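PDB 3RHY: N(G),N(G)-dimethylarginine dimethylaminohydrolase from Pseudomonas aeruginosa, which hydrolyses N(omega),N(omega)-dimethyl-L-arginine and N(omega)-methyl-L-arginine to L-citrulline, releasing dimethylamine or methylamine. Local coordinates for residues I6-A11 with P59-V64; T112-D117 with S130-A135; E171-L176 with D189-E194; A202-W207 with G245-M250; V212-G217 with Y230-V235. One frame throughout, in Å; residues are numbered along the deposited sequence.

Interaction 1. Residues I6-A11 with P59-V64. With HM3 ((4-chloropyridin-2-yl)methanol), chain C.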
# COMPACT_ATOMS: atom_id res chain seq x y z
N ILE A 6 5.68 5.86 7.73
CA ILE A 6 4.62 6.21 8.68
C ILE A 6 3.83 4.91 8.85
O ILE A 6 3.52 4.24 7.87
CB ILE A 6 3.66 7.30 8.15
CG1 ILE A 6 4.38 8.65 8.04
CG2 ILE A 6 2.48 7.43 9.08
CD1 ILE A 6 3.57 9.73 7.36
N ALA A 7 3.52 4.58 10.10
CA ALA A 7 2.78 3.37 10.40
C ALA A 7 1.90 3.68 11.60
O ALA A 7 2.07 4.72 12.24
CB ALA A 7 3.74 2.24 10.73
N ARG A 8 0.96 2.80 11.91
CA ARG A 8 0.11 3.03 13.07
C ARG A 8 -0.13 1.72 13.79
O ARG A 8 -0.46 0.71 13.17
CB ARG A 8 -1.24 3.64 12.67
CG ARG A 8 -2.09 4.02 13.89
CD ARG A 8 -3.52 4.42 13.55
NE ARG A 8 -3.61 5.70 12.86
CZ ARG A 8 -3.46 6.89 13.44
NH1 ARG A 8 -3.20 6.98 14.74
NH2 ARG A 8 -3.55 7.99 12.72
N THR A 9 0.08 1.75 15.09
CA THR A 9 -0.13 0.59 15.93
C THR A 9 -1.57 0.12 15.70
O THR A 9 -2.49 0.94 15.62
CB THR A 9 0.05 0.97 17.40
OG1 THR A 9 1.32 1.61 17.57
CG2 THR A 9 -0.03 -0.25 18.30
N PRO A 10 -1.78 -1.21 15.59
CA PRO A 10 -3.13 -1.74 15.38
C PRO A 10 -3.96 -1.62 16.66
O PRO A 10 -3.44 -1.75 17.77
CB PRO A 10 -2.87 -3.19 14.99
CG PRO A 10 -1.65 -3.53 15.81
CD PRO A 10 -0.79 -2.30 15.62
N ALA A 11 -5.26 -1.37 16.51
CA ALA A 11 -6.13 -1.25 17.67
C ALA A 11 -6.69 -2.61 18.05
O ALA A 11 -6.65 -3.56 17.26
CB ALA A 11 -7.26 -0.28 17.37
N PRO A 59 -10.95 0.42 13.69
CA PRO A 59 -10.40 -0.94 13.67
C PRO A 59 -9.34 -1.20 12.60
O PRO A 59 -8.38 -1.93 12.83
CB PRO A 59 -11.64 -1.81 13.49
CG PRO A 59 -12.70 -1.01 14.22
CD PRO A 59 -12.42 0.39 13.71
N ASP A 60 -9.51 -0.59 11.43
CA ASP A 60 -8.59 -0.77 10.32
C ASP A 60 -7.56 0.34 10.15
O ASP A 60 -6.82 0.35 9.17
CB ASP A 60 -9.38 -0.90 9.01
CG ASP A 60 -10.27 -2.12 8.99
OD1 ASP A 60 -9.74 -3.25 8.94
OD2 ASP A 60 -11.51 -1.96 9.02
N SER A 61 -7.49 1.27 11.11
CA SER A 61 -6.54 2.38 11.02
C SER A 61 -5.08 1.95 10.88
O SER A 61 -4.24 2.75 10.48
CB SER A 61 -6.70 3.33 12.22
OG SER A 61 -6.57 2.65 13.45
N VAL A 62 -4.79 0.69 11.20
CA VAL A 62 -3.43 0.16 11.07
C VAL A 62 -2.98 0.22 9.61
O VAL A 62 -1.79 0.31 9.32
CB VAL A 62 -3.33 -1.31 11.53
CG1 VAL A 62 -4.45 -2.14 10.92
CG2 VAL A 62 -1.98 -1.90 11.12
N PHE A 63 -3.93 0.15 8.69
CA PHE A 63 -3.61 0.20 7.27
C PHE A 63 -3.53 1.65 6.82
O PHE A 63 -4.44 2.15 6.14
CB PHE A 63 -4.66 -0.58 6.47
CG PHE A 63 -4.74 -2.03 6.85
CD1 PHE A 63 -5.96 -2.62 7.15
CD2 PHE A 63 -3.59 -2.81 6.93
CE1 PHE A 63 -6.04 -3.96 7.53
CE2 PHE A 63 -3.65 -4.15 7.30
CZ PHE A 63 -4.89 -4.73 7.61
N VAL A 64 -2.43 2.31 7.18
CA VAL A 64 -2.22 3.71 6.85
C VAL A 64 -2.00 3.98 5.38
O VAL A 64 -1.95 5.15 4.97
CB VAL A 64 -1.01 4.30 7.63
CG1 VAL A 64 -1.40 4.55 9.06
CG2 VAL A 64 0.19 3.35 7.55
C1 HM3 C . -7.60 -4.98 0.78
N1 HM3 C . -7.19 -3.54 2.76
C2 HM3 C . -6.67 -4.20 1.72
C3 HM3 C . -5.30 -4.16 1.47
C4 HM3 C . -4.47 -3.44 2.32
C5 HM3 C . -5.05 -2.78 3.40
C6 HM3 C . -6.43 -2.85 3.59
O1 HM3 C . -8.84 -4.29 0.61
O HOH W 1 0.76 0.34 10.29
O HOH W 2 -5.11 1.81 15.36
O HOH W 3 -6.04 -0.79 14.02
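Arg8 and Ser61 meet through the aliphatic part of the arginine: CD of Arg8 lies 3.5 Å from OG of Ser61, and the carbonyl O of Ser61 sits at the edge of the guanidinium, in its plane. With CG anti to the backbone N (chi1 -174°) and a bend at chi3, the Arg8 chain runs past Ser61 and carries its NH1 and NH2 on to the carbonyls of Pro53 and Ile91. The Ser61 hydroxyl is bonded to the carbonyl of Phe58. Van der Waals contacts flank this passage. Val64 straddles the end of strand 4-8, its CG1 3.7 Å from CB of Arg8 and its CG2 3.5 Å from the carbonyl O of Ile6. CB of Pro10 rests 4.0 Å from CB of Val62. The partner of the strand is a type I beta turn, Asp60 to Phe63, closed by a bond from Phe63 N to Asp60 O and overlapped by an inverse gamma turn centred on Phe63; it lines the active site, where Asp60 probably binds substrate. Three waters bridge the segments. One accepts from Arg8 N and lies 2.7 Å from Val62 O, to which it can donate; a second donates both to Thr9 O and to Ser61 OG; a third accepts from Ala11 N and donates to Pro59 O. Phe63 turns away from the strand into the ligand pocket: C5 of the bound pyridine lies 3.5 Å above one ring face, offset toward the rim, while CG1 of Val62 sits over the centre of the opposite face.

Interaction 2. Residues T112-D117 with S130-A135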
# COMPACT_ATOMS: atom_id res chain seq x y z
N THR A 112 -14.24 9.07 -4.10
CA THR A 112 -13.66 8.20 -3.08
C THR A 112 -12.37 7.63 -3.61
O THR A 112 -12.25 7.30 -4.79
CB THR A 112 -14.60 7.04 -2.66
OG1 THR A 112 -14.73 6.10 -3.75
CG2 THR A 112 -15.98 7.58 -2.28
N VAL A 113 -11.38 7.53 -2.73
CA VAL A 113 -10.07 7.00 -3.09
C VAL A 113 -9.42 6.31 -1.89
O VAL A 113 -9.56 6.73 -0.74
CB VAL A 113 -9.11 8.12 -3.55
CG1 VAL A 113 -7.71 7.54 -3.76
CG2 VAL A 113 -9.60 8.77 -4.83
N GLU A 114 -8.73 5.21 -2.16
CA GLU A 114 -7.98 4.51 -1.14
C GLU A 114 -6.64 4.32 -1.83
O GLU A 114 -6.58 3.78 -2.94
CB GLU A 114 -8.62 3.17 -0.79
CG GLU A 114 -9.98 3.31 -0.12
CD GLU A 114 -10.39 2.07 0.66
OE1 GLU A 114 -9.95 0.96 0.27
OE2 GLU A 114 -11.15 2.21 1.63
N ALA A 115 -5.58 4.81 -1.19
CA ALA A 115 -4.25 4.73 -1.77
C ALA A 115 -3.78 3.31 -2.02
O ALA A 115 -2.79 3.10 -2.72
CB ALA A 115 -3.25 5.46 -0.90
N GLY A 116 -4.47 2.33 -1.44
CA GLY A 116 -4.11 0.95 -1.66
C GLY A 116 -4.39 0.55 -3.10
O GLY A 116 -3.90 -0.48 -3.58
N ASP A 117 -5.18 1.37 -3.79
CA ASP A 117 -5.52 1.13 -5.19
C ASP A 117 -4.57 1.88 -6.09
O ASP A 117 -4.78 1.94 -7.30
CB ASP A 117 -6.95 1.60 -5.50
CG ASP A 117 -7.99 0.60 -5.07
OD1 ASP A 117 -7.77 -0.60 -5.29
OD2 ASP A 117 -9.03 1.01 -4.53
N SER A 130 -12.13 0.76 -8.24
CA SER A 130 -12.81 -0.34 -7.56
C SER A 130 -14.03 0.18 -6.82
O SER A 130 -14.50 1.29 -7.08
CB SER A 130 -11.87 -1.01 -6.56
OG SER A 130 -11.50 -0.12 -5.51
N ALA A 131 -14.54 -0.62 -5.89
CA ALA A 131 -15.70 -0.25 -5.10
C ALA A 131 -15.26 0.73 -4.03
O ALA A 131 -16.08 1.38 -3.38
CB ALA A 131 -16.32 -1.48 -4.46
N ARG A 132 -13.95 0.83 -3.85
CA ARG A 132 -13.35 1.71 -2.85
C ARG A 132 -12.84 3.00 -3.48
O ARG A 132 -12.71 4.02 -2.80
CB ARG A 132 -12.20 0.99 -2.16
CG ARG A 132 -12.61 -0.16 -1.27
CD ARG A 132 -13.33 0.38 -0.05
NE ARG A 132 -13.49 -0.63 0.99
CZ ARG A 132 -12.50 -1.34 1.52
NH1 ARG A 132 -11.25 -1.17 1.11
NH2 ARG A 132 -12.75 -2.21 2.49
N THR A 133 -12.54 2.95 -4.77
CA THR A 133 -12.04 4.12 -5.48
C THR A 133 -12.92 4.31 -6.71
O THR A 133 -12.76 3.62 -7.71
CB THR A 133 -10.58 3.89 -5.93
OG1 THR A 133 -9.78 3.59 -4.79
CG2 THR A 133 -10.03 5.12 -6.66
N ASN A 134 -13.86 5.25 -6.64
CA ASN A 134 -14.75 5.45 -7.78
C ASN A 134 -14.12 6.29 -8.88
O ASN A 134 -12.99 6.78 -8.74
CB ASN A 134 -16.09 6.06 -7.33
CG ASN A 134 -15.95 7.40 -6.63
OD1 ASN A 134 -14.94 8.08 -6.77
ND2 ASN A 134 -16.97 7.78 -5.87
N ALA A 135 -14.85 6.45 -9.97
CA ALA A 135 -14.37 7.21 -11.12
C ALA A 135 -14.06 8.66 -10.76
O ALA A 135 -13.03 9.20 -11.16
CB ALA A 135 -15.41 7.17 -12.24
O HOH W 4 -16.64 4.08 -3.58
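Glu114 and Arg132 form a salt bridge, with NH1 of Arg132 2.6 Å from OE1 of Glu114. The nitrogen meets the syn side of the carboxylate, but the two planes are 53° apart and one N-H...O bond carries the pair; OE1 also bonds NE2 of His162, the probable proton donor. Arg132 bends at chi2 (-69°), which lays its CB, CG and CD along the carboxylate. Asp117 OD2 takes two hydroxyl protons: Thr133 OG1 donates at 2.7 Å on the anti side, and Ser130 OG donates from above the carboxylate plane. Both hydroxyls also accept: Thr133 OG1 from Glu114 N, Ser130 OG from Arg132 N in an ST turn and weakly from Thr133 N. At the other end, Thr112 N gives a nearly straight bond of 2.9 Å to Asn134 OD1, though it approaches from above the amide carbonyl plane. Asn134 N returns a bond of 3.1 Å to Thr112 OG1. The same OD1 caps Gly137 N at the start of helix 135-147. Outside the polar network, CG2 of Val113 touches CG2 of Thr133 at 4.1 Å, and CA of Thr133 points a C-H at the carbonyl O of Thr112. Arg132 also touches the bound pyridine and probably binds substrate. One carboxylate oxygen of Glu114 thus holds both the arginine and His162, which probably helps position them beside the pocket.

Interaction 3. Residues E171-L176 with D189-E194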
# COMPACT_ATOMS: atom_id res chain seq x y z
N GLU A 171 10.71 -1.57 -8.64
CA GLU A 171 11.67 -0.69 -9.28
C GLU A 171 12.46 -1.44 -10.35
O GLU A 171 12.31 -2.65 -10.51
CB GLU A 171 12.64 -0.09 -8.26
CG GLU A 171 11.99 0.68 -7.11
CD GLU A 171 11.19 1.89 -7.57
OE1 GLU A 171 11.72 2.66 -8.39
OE2 GLU A 171 10.04 2.08 -7.09
N HIS A 172 13.30 -0.70 -11.07
CA HIS A 172 14.12 -1.29 -12.12
C HIS A 172 13.25 -2.04 -13.12
O HIS A 172 13.66 -3.05 -13.69
CB HIS A 172 15.17 -2.23 -11.50
CG HIS A 172 15.94 -1.61 -10.39
ND1 HIS A 172 16.55 -0.38 -10.50
CD2 HIS A 172 16.18 -2.03 -9.12
CE1 HIS A 172 17.13 -0.07 -9.35
NE2 HIS A 172 16.91 -1.05 -8.50
N ASN A 173 12.03 -1.54 -13.32
CA ASN A 173 11.08 -2.13 -14.27
C ASN A 173 10.57 -3.52 -13.88
O ASN A 173 9.91 -4.17 -14.68
CB ASN A 173 11.71 -2.18 -15.67
CG ASN A 173 10.68 -2.34 -16.76
OD1 ASN A 173 9.79 -1.51 -16.91
ND2 ASN A 173 10.80 -3.41 -17.55
N ASN A 174 10.87 -3.97 -12.67
CA ASN A 174 10.38 -5.27 -12.22
C ASN A 174 9.00 -5.12 -11.57
O ASN A 174 8.81 -4.29 -10.67
CB ASN A 174 11.36 -5.90 -11.22
CG ASN A 174 12.67 -6.33 -11.87
OD1 ASN A 174 12.69 -6.91 -12.95
ND2 ASN A 174 13.79 -6.05 -11.19
N LEU A 175 8.04 -5.94 -12.01
CA LEU A 175 6.68 -5.87 -11.50
C LEU A 175 6.06 -7.22 -11.13
O LEU A 175 5.87 -8.07 -12.00
CB LEU A 175 5.79 -5.18 -12.54
CG LEU A 175 4.28 -5.16 -12.34
CD1 LEU A 175 3.90 -4.22 -11.21
CD2 LEU A 175 3.62 -4.71 -13.64
N LEU A 176 5.74 -7.43 -9.86
CA LEU A 176 5.12 -8.70 -9.46
C LEU A 176 3.64 -8.61 -9.82
O LEU A 176 2.95 -7.69 -9.40
CB LEU A 176 5.25 -8.93 -7.95
CG LEU A 176 6.63 -9.08 -7.32
CD1 LEU A 176 6.47 -9.50 -5.87
CD2 LEU A 176 7.45 -10.13 -8.08
N ASP A 189 5.14 -3.78 -20.88
CA ASP A 189 6.54 -3.36 -20.95
C ASP A 189 7.36 -3.50 -19.67
O ASP A 189 8.49 -3.02 -19.61
CB ASP A 189 6.63 -1.92 -21.46
CG ASP A 189 6.10 -1.78 -22.87
OD1 ASP A 189 6.64 -2.45 -23.77
OD2 ASP A 189 5.14 -1.00 -23.08
N PHE A 190 6.80 -4.15 -18.66
CA PHE A 190 7.54 -4.34 -17.41
C PHE A 190 8.10 -5.76 -17.38
O PHE A 190 7.54 -6.66 -18.01
CB PHE A 190 6.62 -4.15 -16.19
CG PHE A 190 6.05 -2.77 -16.04
CD1 PHE A 190 5.04 -2.31 -16.89
CD2 PHE A 190 6.52 -1.91 -15.05
CE1 PHE A 190 4.51 -1.04 -16.74
CE2 PHE A 190 6.00 -0.63 -14.90
CZ PHE A 190 4.98 -0.20 -15.75
N ASN A 191 9.20 -5.97 -16.66
CA ASN A 191 9.74 -7.32 -16.53
C ASN A 191 8.79 -7.96 -15.54
O ASN A 191 9.04 -7.95 -14.34
CB ASN A 191 11.16 -7.30 -15.96
CG ASN A 191 12.12 -6.50 -16.81
OD1 ASN A 191 12.05 -6.54 -18.04
ND2 ASN A 191 13.03 -5.78 -16.16
N ILE A 192 7.70 -8.49 -16.07
CA ILE A 192 6.67 -9.12 -15.25
C ILE A 192 7.05 -10.45 -14.62
O ILE A 192 7.47 -11.38 -15.30
CB ILE A 192 5.39 -9.33 -16.07
CG1 ILE A 192 4.94 -8.01 -16.69
CG2 ILE A 192 4.29 -9.92 -15.19
CD1 ILE A 192 3.80 -8.14 -17.69
N ILE A 193 6.92 -10.53 -13.30
CA ILE A 193 7.19 -11.76 -12.58
C ILE A 193 5.83 -12.28 -12.14
O ILE A 193 5.27 -11.82 -11.14
CB ILE A 193 8.08 -11.54 -11.31
CG1 ILE A 193 9.55 -11.39 -11.71
CG2 ILE A 193 7.95 -12.74 -10.38
CD1 ILE A 193 9.86 -10.13 -12.47
N GLU A 194 5.29 -13.22 -12.91
CA GLU A 194 3.99 -13.78 -12.58
C GLU A 194 4.04 -14.48 -11.23
O GLU A 194 5.01 -15.16 -10.91
CB GLU A 194 3.56 -14.76 -13.68
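Asn173 and Asn191 begin the parallel pairing of strands 174-177 and 191-194, Asn191 N donating to Asn173 O at 2.8 Å nearly end-on to the carbonyl. Asn191 O then accepts from Leu175 N at 3.2 Å, the donor standing above the carbonyl plane, and Leu175 O accepts from Ile193 N in a straight bond of 3.0 Å. Leu175 thus has both its backbone N and O engaged by the neighbouring strand. The same O also receives a C-H from CA of Ile192. Ahead of the strands, Asn173 extends the network with its side chain: CG is anti to the backbone N (chi1 -161°), and ND2 reaches a lone pair of Asp189 O at 3.1 Å, in the planes of both the carbonyl and its own amide. Asn174 OD1 takes a weak bond from Asn191 ND2, the two amides turned 50° apart, while its ND2 is held by the hydroxyl of Tyr230. Apolar side chains pack on both faces of this edge of the three-stranded mixed sheet. CB of Leu175 meets CB of Phe190 at 3.9 Å, and CD2 of Leu176 lies 3.5 Å from CG2 of Ile193, the latter pair against helix 219-228. In this edge pairing, the Asn173 amide extends the backbone bonding into the loops before both strands, and the Asn174 amide ties the pair to Tyr230.

Interaction 4. Residues A202-W207 with G245-M250. With HM3 ((4-chloropyridin-2-yl)methanol), chain C.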
# COMPACT_ATOMS: atom_id res chain seq x y z
N ALA A 202 1.57 -13.35 -1.87
CA ALA A 202 2.93 -12.82 -1.97
C ALA A 202 3.11 -11.84 -3.12
O ALA A 202 4.22 -11.37 -3.36
CB ALA A 202 3.93 -13.97 -2.10
N ALA A 203 2.03 -11.55 -3.85
CA ALA A 203 2.10 -10.60 -4.96
C ALA A 203 2.16 -9.19 -4.36
O ALA A 203 2.51 -8.23 -5.04
CB ALA A 203 0.88 -10.73 -5.86
N ASN A 204 1.81 -9.09 -3.08
CA ASN A 204 1.83 -7.83 -2.36
C ASN A 204 3.14 -7.76 -1.58
O ASN A 204 3.26 -8.35 -0.51
CB ASN A 204 0.64 -7.72 -1.40
CG ASN A 204 0.60 -6.38 -0.66
OD1 ASN A 204 -0.47 -5.82 -0.43
ND2 ASN A 204 1.77 -5.87 -0.27
N CYS A 205 4.10 -7.03 -2.13
CA CYS A 205 5.41 -6.85 -1.52
C CYS A 205 5.79 -5.38 -1.58
O CYS A 205 5.25 -4.62 -2.37
CB CYS A 205 6.47 -7.66 -2.27
SG CYS A 205 6.31 -9.44 -2.08
N ILE A 206 6.74 -4.97 -0.73
CA ILE A 206 7.15 -3.58 -0.76
C ILE A 206 8.64 -3.41 -0.93
O ILE A 206 9.45 -4.02 -0.23
CB ILE A 206 6.72 -2.82 0.51
CG1 ILE A 206 7.29 -3.49 1.76
CG2 ILE A 206 5.22 -2.70 0.54
CD1 ILE A 206 7.08 -2.71 3.03
N TRP A 207 9.00 -2.56 -1.88
CA TRP A 207 10.38 -2.24 -2.14
C TRP A 207 10.71 -1.09 -1.18
O TRP A 207 9.93 -0.15 -1.06
CB TRP A 207 10.55 -1.78 -3.59
CG TRP A 207 11.95 -1.34 -3.93
CD1 TRP A 207 12.95 -2.12 -4.43
CD2 TRP A 207 12.50 -0.02 -3.79
NE1 TRP A 207 14.09 -1.37 -4.62
CE2 TRP A 207 13.84 -0.08 -4.23
CE3 TRP A 207 11.98 1.20 -3.33
CZ2 TRP A 207 14.68 1.04 -4.23
CZ3 TRP A 207 12.82 2.32 -3.33
CH2 TRP A 207 14.15 2.23 -3.78
N GLY A 245 -5.14 -7.93 4.38
CA GLY A 245 -4.07 -6.97 4.53
C GLY A 245 -2.69 -7.52 4.26
O GLY A 245 -2.36 -8.62 4.70
N GLY A 246 -1.88 -6.76 3.53
CA GLY A 246 -0.53 -7.18 3.21
C GLY A 246 0.50 -6.16 3.69
O GLY A 246 0.13 -5.15 4.28
N VAL A 247 1.78 -6.42 3.42
CA VAL A 247 2.83 -5.51 3.85
C VAL A 247 2.75 -4.10 3.26
O VAL A 247 3.18 -3.14 3.90
CB VAL A 247 4.25 -6.08 3.54
CG1 VAL A 247 4.52 -7.27 4.42
CG2 VAL A 247 4.35 -6.46 2.07
N SER A 248 2.21 -3.96 2.06
CA SER A 248 2.12 -2.63 1.47
C SER A 248 1.09 -1.77 2.17
O SER A 248 1.22 -0.54 2.19
CB SER A 248 1.76 -2.72 -0.01
OG SER A 248 0.38 -3.00 -0.16
N CYS A 249 0.08 -2.42 2.75
CA CYS A 249 -1.03 -1.75 3.43
C CYS A 249 -0.69 -1.10 4.75
O CYS A 249 -1.29 -0.10 5.13
CB CYS A 249 -2.17 -2.75 3.71
SG CYS A 249 -2.75 -3.73 2.29
N MET A 250 0.27 -1.67 5.45
CA MET A 250 0.63 -1.21 6.78
C MET A 250 1.61 -0.05 6.94
O MET A 250 2.06 0.22 8.04
CB MET A 250 1.11 -2.41 7.59
CG MET A 250 0.14 -3.58 7.49
SD MET A 250 0.60 -4.91 8.58
CE MET A 250 1.63 -5.86 7.53
C1 HM3 C . -7.60 -4.98 0.78
N1 HM3 C . -7.19 -3.54 2.76
C2 HM3 C . -6.67 -4.20 1.72
C3 HM3 C . -5.30 -4.16 1.47
C4 HM3 C . -4.47 -3.44 2.32
C5 HM3 C . -5.05 -2.78 3.40
C6 HM3 C . -6.43 -2.85 3.59
O1 HM3 C . -8.84 -4.29 0.61
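Ile206 points its CG2 at the backbone of Ser248, coming to 3.2 Å from CA, tighter than usual for two carbons, and to 3.5 Å from CB. This follows from chi1 of 57°, which puts CG1 between the backbone N and the carbonyl carbon and swings CG2 to the side anti to the carbonyl carbon. Val247 stands next to it. Its CG2 faces the start of strand 206-208, 3.4 Å from the carbonyl O of Asn204 and 3.8 Å from CA of Cys205, and lies obliquely against Ile206, CG2 to CG2 at 4.2 Å. Asn204 reaches the same turn, its CG anti to the backbone N (chi1 -178°), so that the amide end lies over Ser248 beside its hydroxyl. The Ser248 hydroxyl is bonded to Glu65, a probable substrate-binding residue, which probably helps set its rotation. Segment 245-250 is a compact turn with helical backbone angles at 247-249, closed by Cys249 N to Gly246 O at 3.1 Å. It is the nucleophile-bearing loop of the DDAH active site, in the beta/alpha propeller fold of the pentein superfamily, and here it rests on the strand that opens a three-stranded mixed sheet. Cys249 directs its sulfur to the inhibitor, where SG is joined covalently to C4 of the pyridine at 1.7 Å. That is the carbon that carries chlorine in the inhibitor, consistent with the sulfur having replaced the chlorine. Phe63 packs against Cys249 from a neighbouring loop, and Ile213 backs Val247 from the sheet.

Interaction 5. Residues V212-G217 with Y230-V235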
# COMPACT_ATOMS: atom_id res chain seq x y z
N VAL A 212 13.37 -5.73 -0.12
CA VAL A 212 12.02 -6.09 -0.50
C VAL A 212 11.44 -6.86 0.66
O VAL A 212 11.86 -7.98 0.93
CB VAL A 212 11.98 -7.01 -1.74
CG1 VAL A 212 10.56 -7.50 -1.97
CG2 VAL A 212 12.48 -6.27 -2.97
N ILE A 213 10.50 -6.25 1.37
CA ILE A 213 9.87 -6.93 2.50
C ILE A 213 8.65 -7.68 1.96
O ILE A 213 7.79 -7.11 1.30
CB ILE A 213 9.44 -5.92 3.60
CG1 ILE A 213 10.69 -5.32 4.26
CG2 ILE A 213 8.57 -6.63 4.64
CD1 ILE A 213 10.41 -4.13 5.17
N MET A 214 8.59 -8.97 2.26
CA MET A 214 7.50 -9.81 1.78
C MET A 214 6.95 -10.69 2.89
O MET A 214 7.60 -10.93 3.90
CB MET A 214 8.02 -10.70 0.66
CG MET A 214 9.01 -11.76 1.14
SD MET A 214 9.52 -12.90 -0.16
CE MET A 214 7.97 -13.84 -0.42
N PRO A 215 5.73 -11.21 2.71
CA PRO A 215 5.12 -12.07 3.72
C PRO A 215 5.89 -13.38 3.82
O PRO A 215 6.37 -13.89 2.81
CB PRO A 215 3.71 -12.27 3.20
CG PRO A 215 3.88 -12.19 1.72
CD PRO A 215 4.81 -11.03 1.56
N ALA A 216 6.03 -13.91 5.02
CA ALA A 216 6.75 -15.16 5.19
C ALA A 216 5.89 -16.34 4.72
O ALA A 216 4.66 -16.31 4.86
CB ALA A 216 7.14 -15.35 6.66
N GLY A 217 6.53 -17.36 4.15
CA GLY A 217 5.82 -18.54 3.70
C GLY A 217 5.57 -18.69 2.21
O GLY A 217 4.72 -19.48 1.81
N TYR A 230 17.53 -8.47 -5.24
CA TYR A 230 17.01 -7.73 -4.09
C TYR A 230 17.35 -8.44 -2.79
O TYR A 230 17.51 -9.66 -2.73
CB TYR A 230 15.48 -7.60 -4.18
CG TYR A 230 14.98 -6.80 -5.35
CD1 TYR A 230 15.11 -5.41 -5.38
CD2 TYR A 230 14.40 -7.42 -6.45
CE1 TYR A 230 14.69 -4.67 -6.48
CE2 TYR A 230 13.97 -6.69 -7.55
CZ TYR A 230 14.12 -5.32 -7.56
OH TYR A 230 13.70 -4.61 -8.66
N ARG A 231 17.49 -7.65 -1.73
CA ARG A 231 17.75 -8.21 -0.43
C ARG A 231 16.34 -8.46 0.07
O ARG A 231 15.57 -7.52 0.28
CB ARG A 231 18.45 -7.18 0.46
CG ARG A 231 18.60 -7.63 1.90
CD ARG A 231 19.48 -8.84 1.99
NE ARG A 231 19.66 -9.25 3.38
CZ ARG A 231 20.56 -10.15 3.78
NH1 ARG A 231 21.36 -10.73 2.90
NH2 ARG A 231 20.64 -10.47 5.07
N VAL A 232 15.98 -9.73 0.24
CA VAL A 232 14.65 -10.09 0.70
C VAL A 232 14.57 -10.17 2.22
O VAL A 232 15.46 -10.69 2.88
CB VAL A 232 14.19 -11.47 0.11
CG1 VAL A 232 12.90 -11.94 0.78
CG2 VAL A 232 13.96 -11.35 -1.38
N ILE A 233 13.49 -9.63 2.76
CA ILE A 233 13.24 -9.68 4.18
C ILE A 233 11.80 -10.14 4.28
O ILE A 233 10.89 -9.50 3.76
CB ILE A 233 13.36 -8.30 4.85
CG1 ILE A 233 14.76 -7.72 4.63
CG2 ILE A 233 13.08 -8.44 6.35
CD1 ILE A 233 14.99 -6.40 5.33
N GLU A 234 11.59 -11.28 4.93
CA GLU A 234 10.24 -11.78 5.05
C GLU A 234 9.74 -11.64 6.47
O GLU A 234 10.47 -11.86 7.44
CB GLU A 234 10.18 -13.24 4.58
CG GLU A 234 11.30 -14.12 5.07
CD GLU A 234 11.59 -15.26 4.11
OE1 GLU A 234 10.64 -15.96 3.72
OE2 GLU A 234 12.77 -15.45 3.76
N VAL A 235 8.49 -11.21 6.57
CA VAL A 235 7.84 -11.01 7.85
C VAL A 235 6.51 -11.73 7.83
O VAL A 235 5.77 -11.67 6.85
CB VAL A 235 7.60 -9.51 8.14
CG1 VAL A 235 6.83 -9.35 9.44
CG2 VAL A 235 8.92 -8.78 8.22
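Tyr230 meets Val212 obliquely, CG2 of the valine lying 3.5 Å from ring carbon CG and equally close to CB. Beyond the ring, the phenol oxygen bonds the amide of Asn174, and Ile225 of helix 219-228 touches the tyrosine side chain, so Tyr230 is wedged between strand, helix and the turn around His172. With chi1 of Val212 at 173°, its CG2 stands anti to the carbonyl carbon, beside the backbone N, where it meets the tyrosine. Val212 and Met214 each use both N and O across the pair: Val212 N to Arg231 O, Ile233 N to Val212 O, Met214 N to Ile233 O at 2.8 Å, and Val235 N to Met214 O nearly end-on. Ala216 N finishes the series at Val235 O, from well above the carbonyl plane. These are the two parallel strands of a beta-alpha-beta unit, 211-215 and 231-235, joined by helix 219-228. C-H groups share the same acceptors, CA of Ile213 standing 3.0 Å from O of Ile233. On one face Val212, Met214 and Val232 turn toward the helix; Met214 bends at chi3, which brings SD to 3.6 Å from CG1 of Val232. Glu234 lies alongside Met214 and pairs its carboxylate with Arg222 of that helix. On the other face, CG1 of Ile213 meets CB of Ile233 at 4.0 Å, and CG2 of Val235 lies beside CG2 of Ile213 at 4.2 Å, with helix 28-42 packed against this side.

How the interactions relate
From the N terminus, interaction 1 closes the first loop, bringing the turn at 59-64 back to strand 4-8. Interactions 2 and 3 then close short loops in succession: 112-117 with 130-135 spans the strand pair 118-129, and 171-176 with 189-194 joins two sheet strands. Interaction 4 closes a longer loop, 202-207 to 245-250, and interaction 5 nests inside it; they meet where Ile206 O bonds Ile213 N in one sheet. Asn174 to Tyr230 joins interactions 3 and 5, and Leu176 packs on Cys205 between 3 and 4. Phe63 of interaction 1 packs on Cys249 of interaction 4, and both touch the inhibitor, while interaction 2 contributes Arg132 to the same pocket.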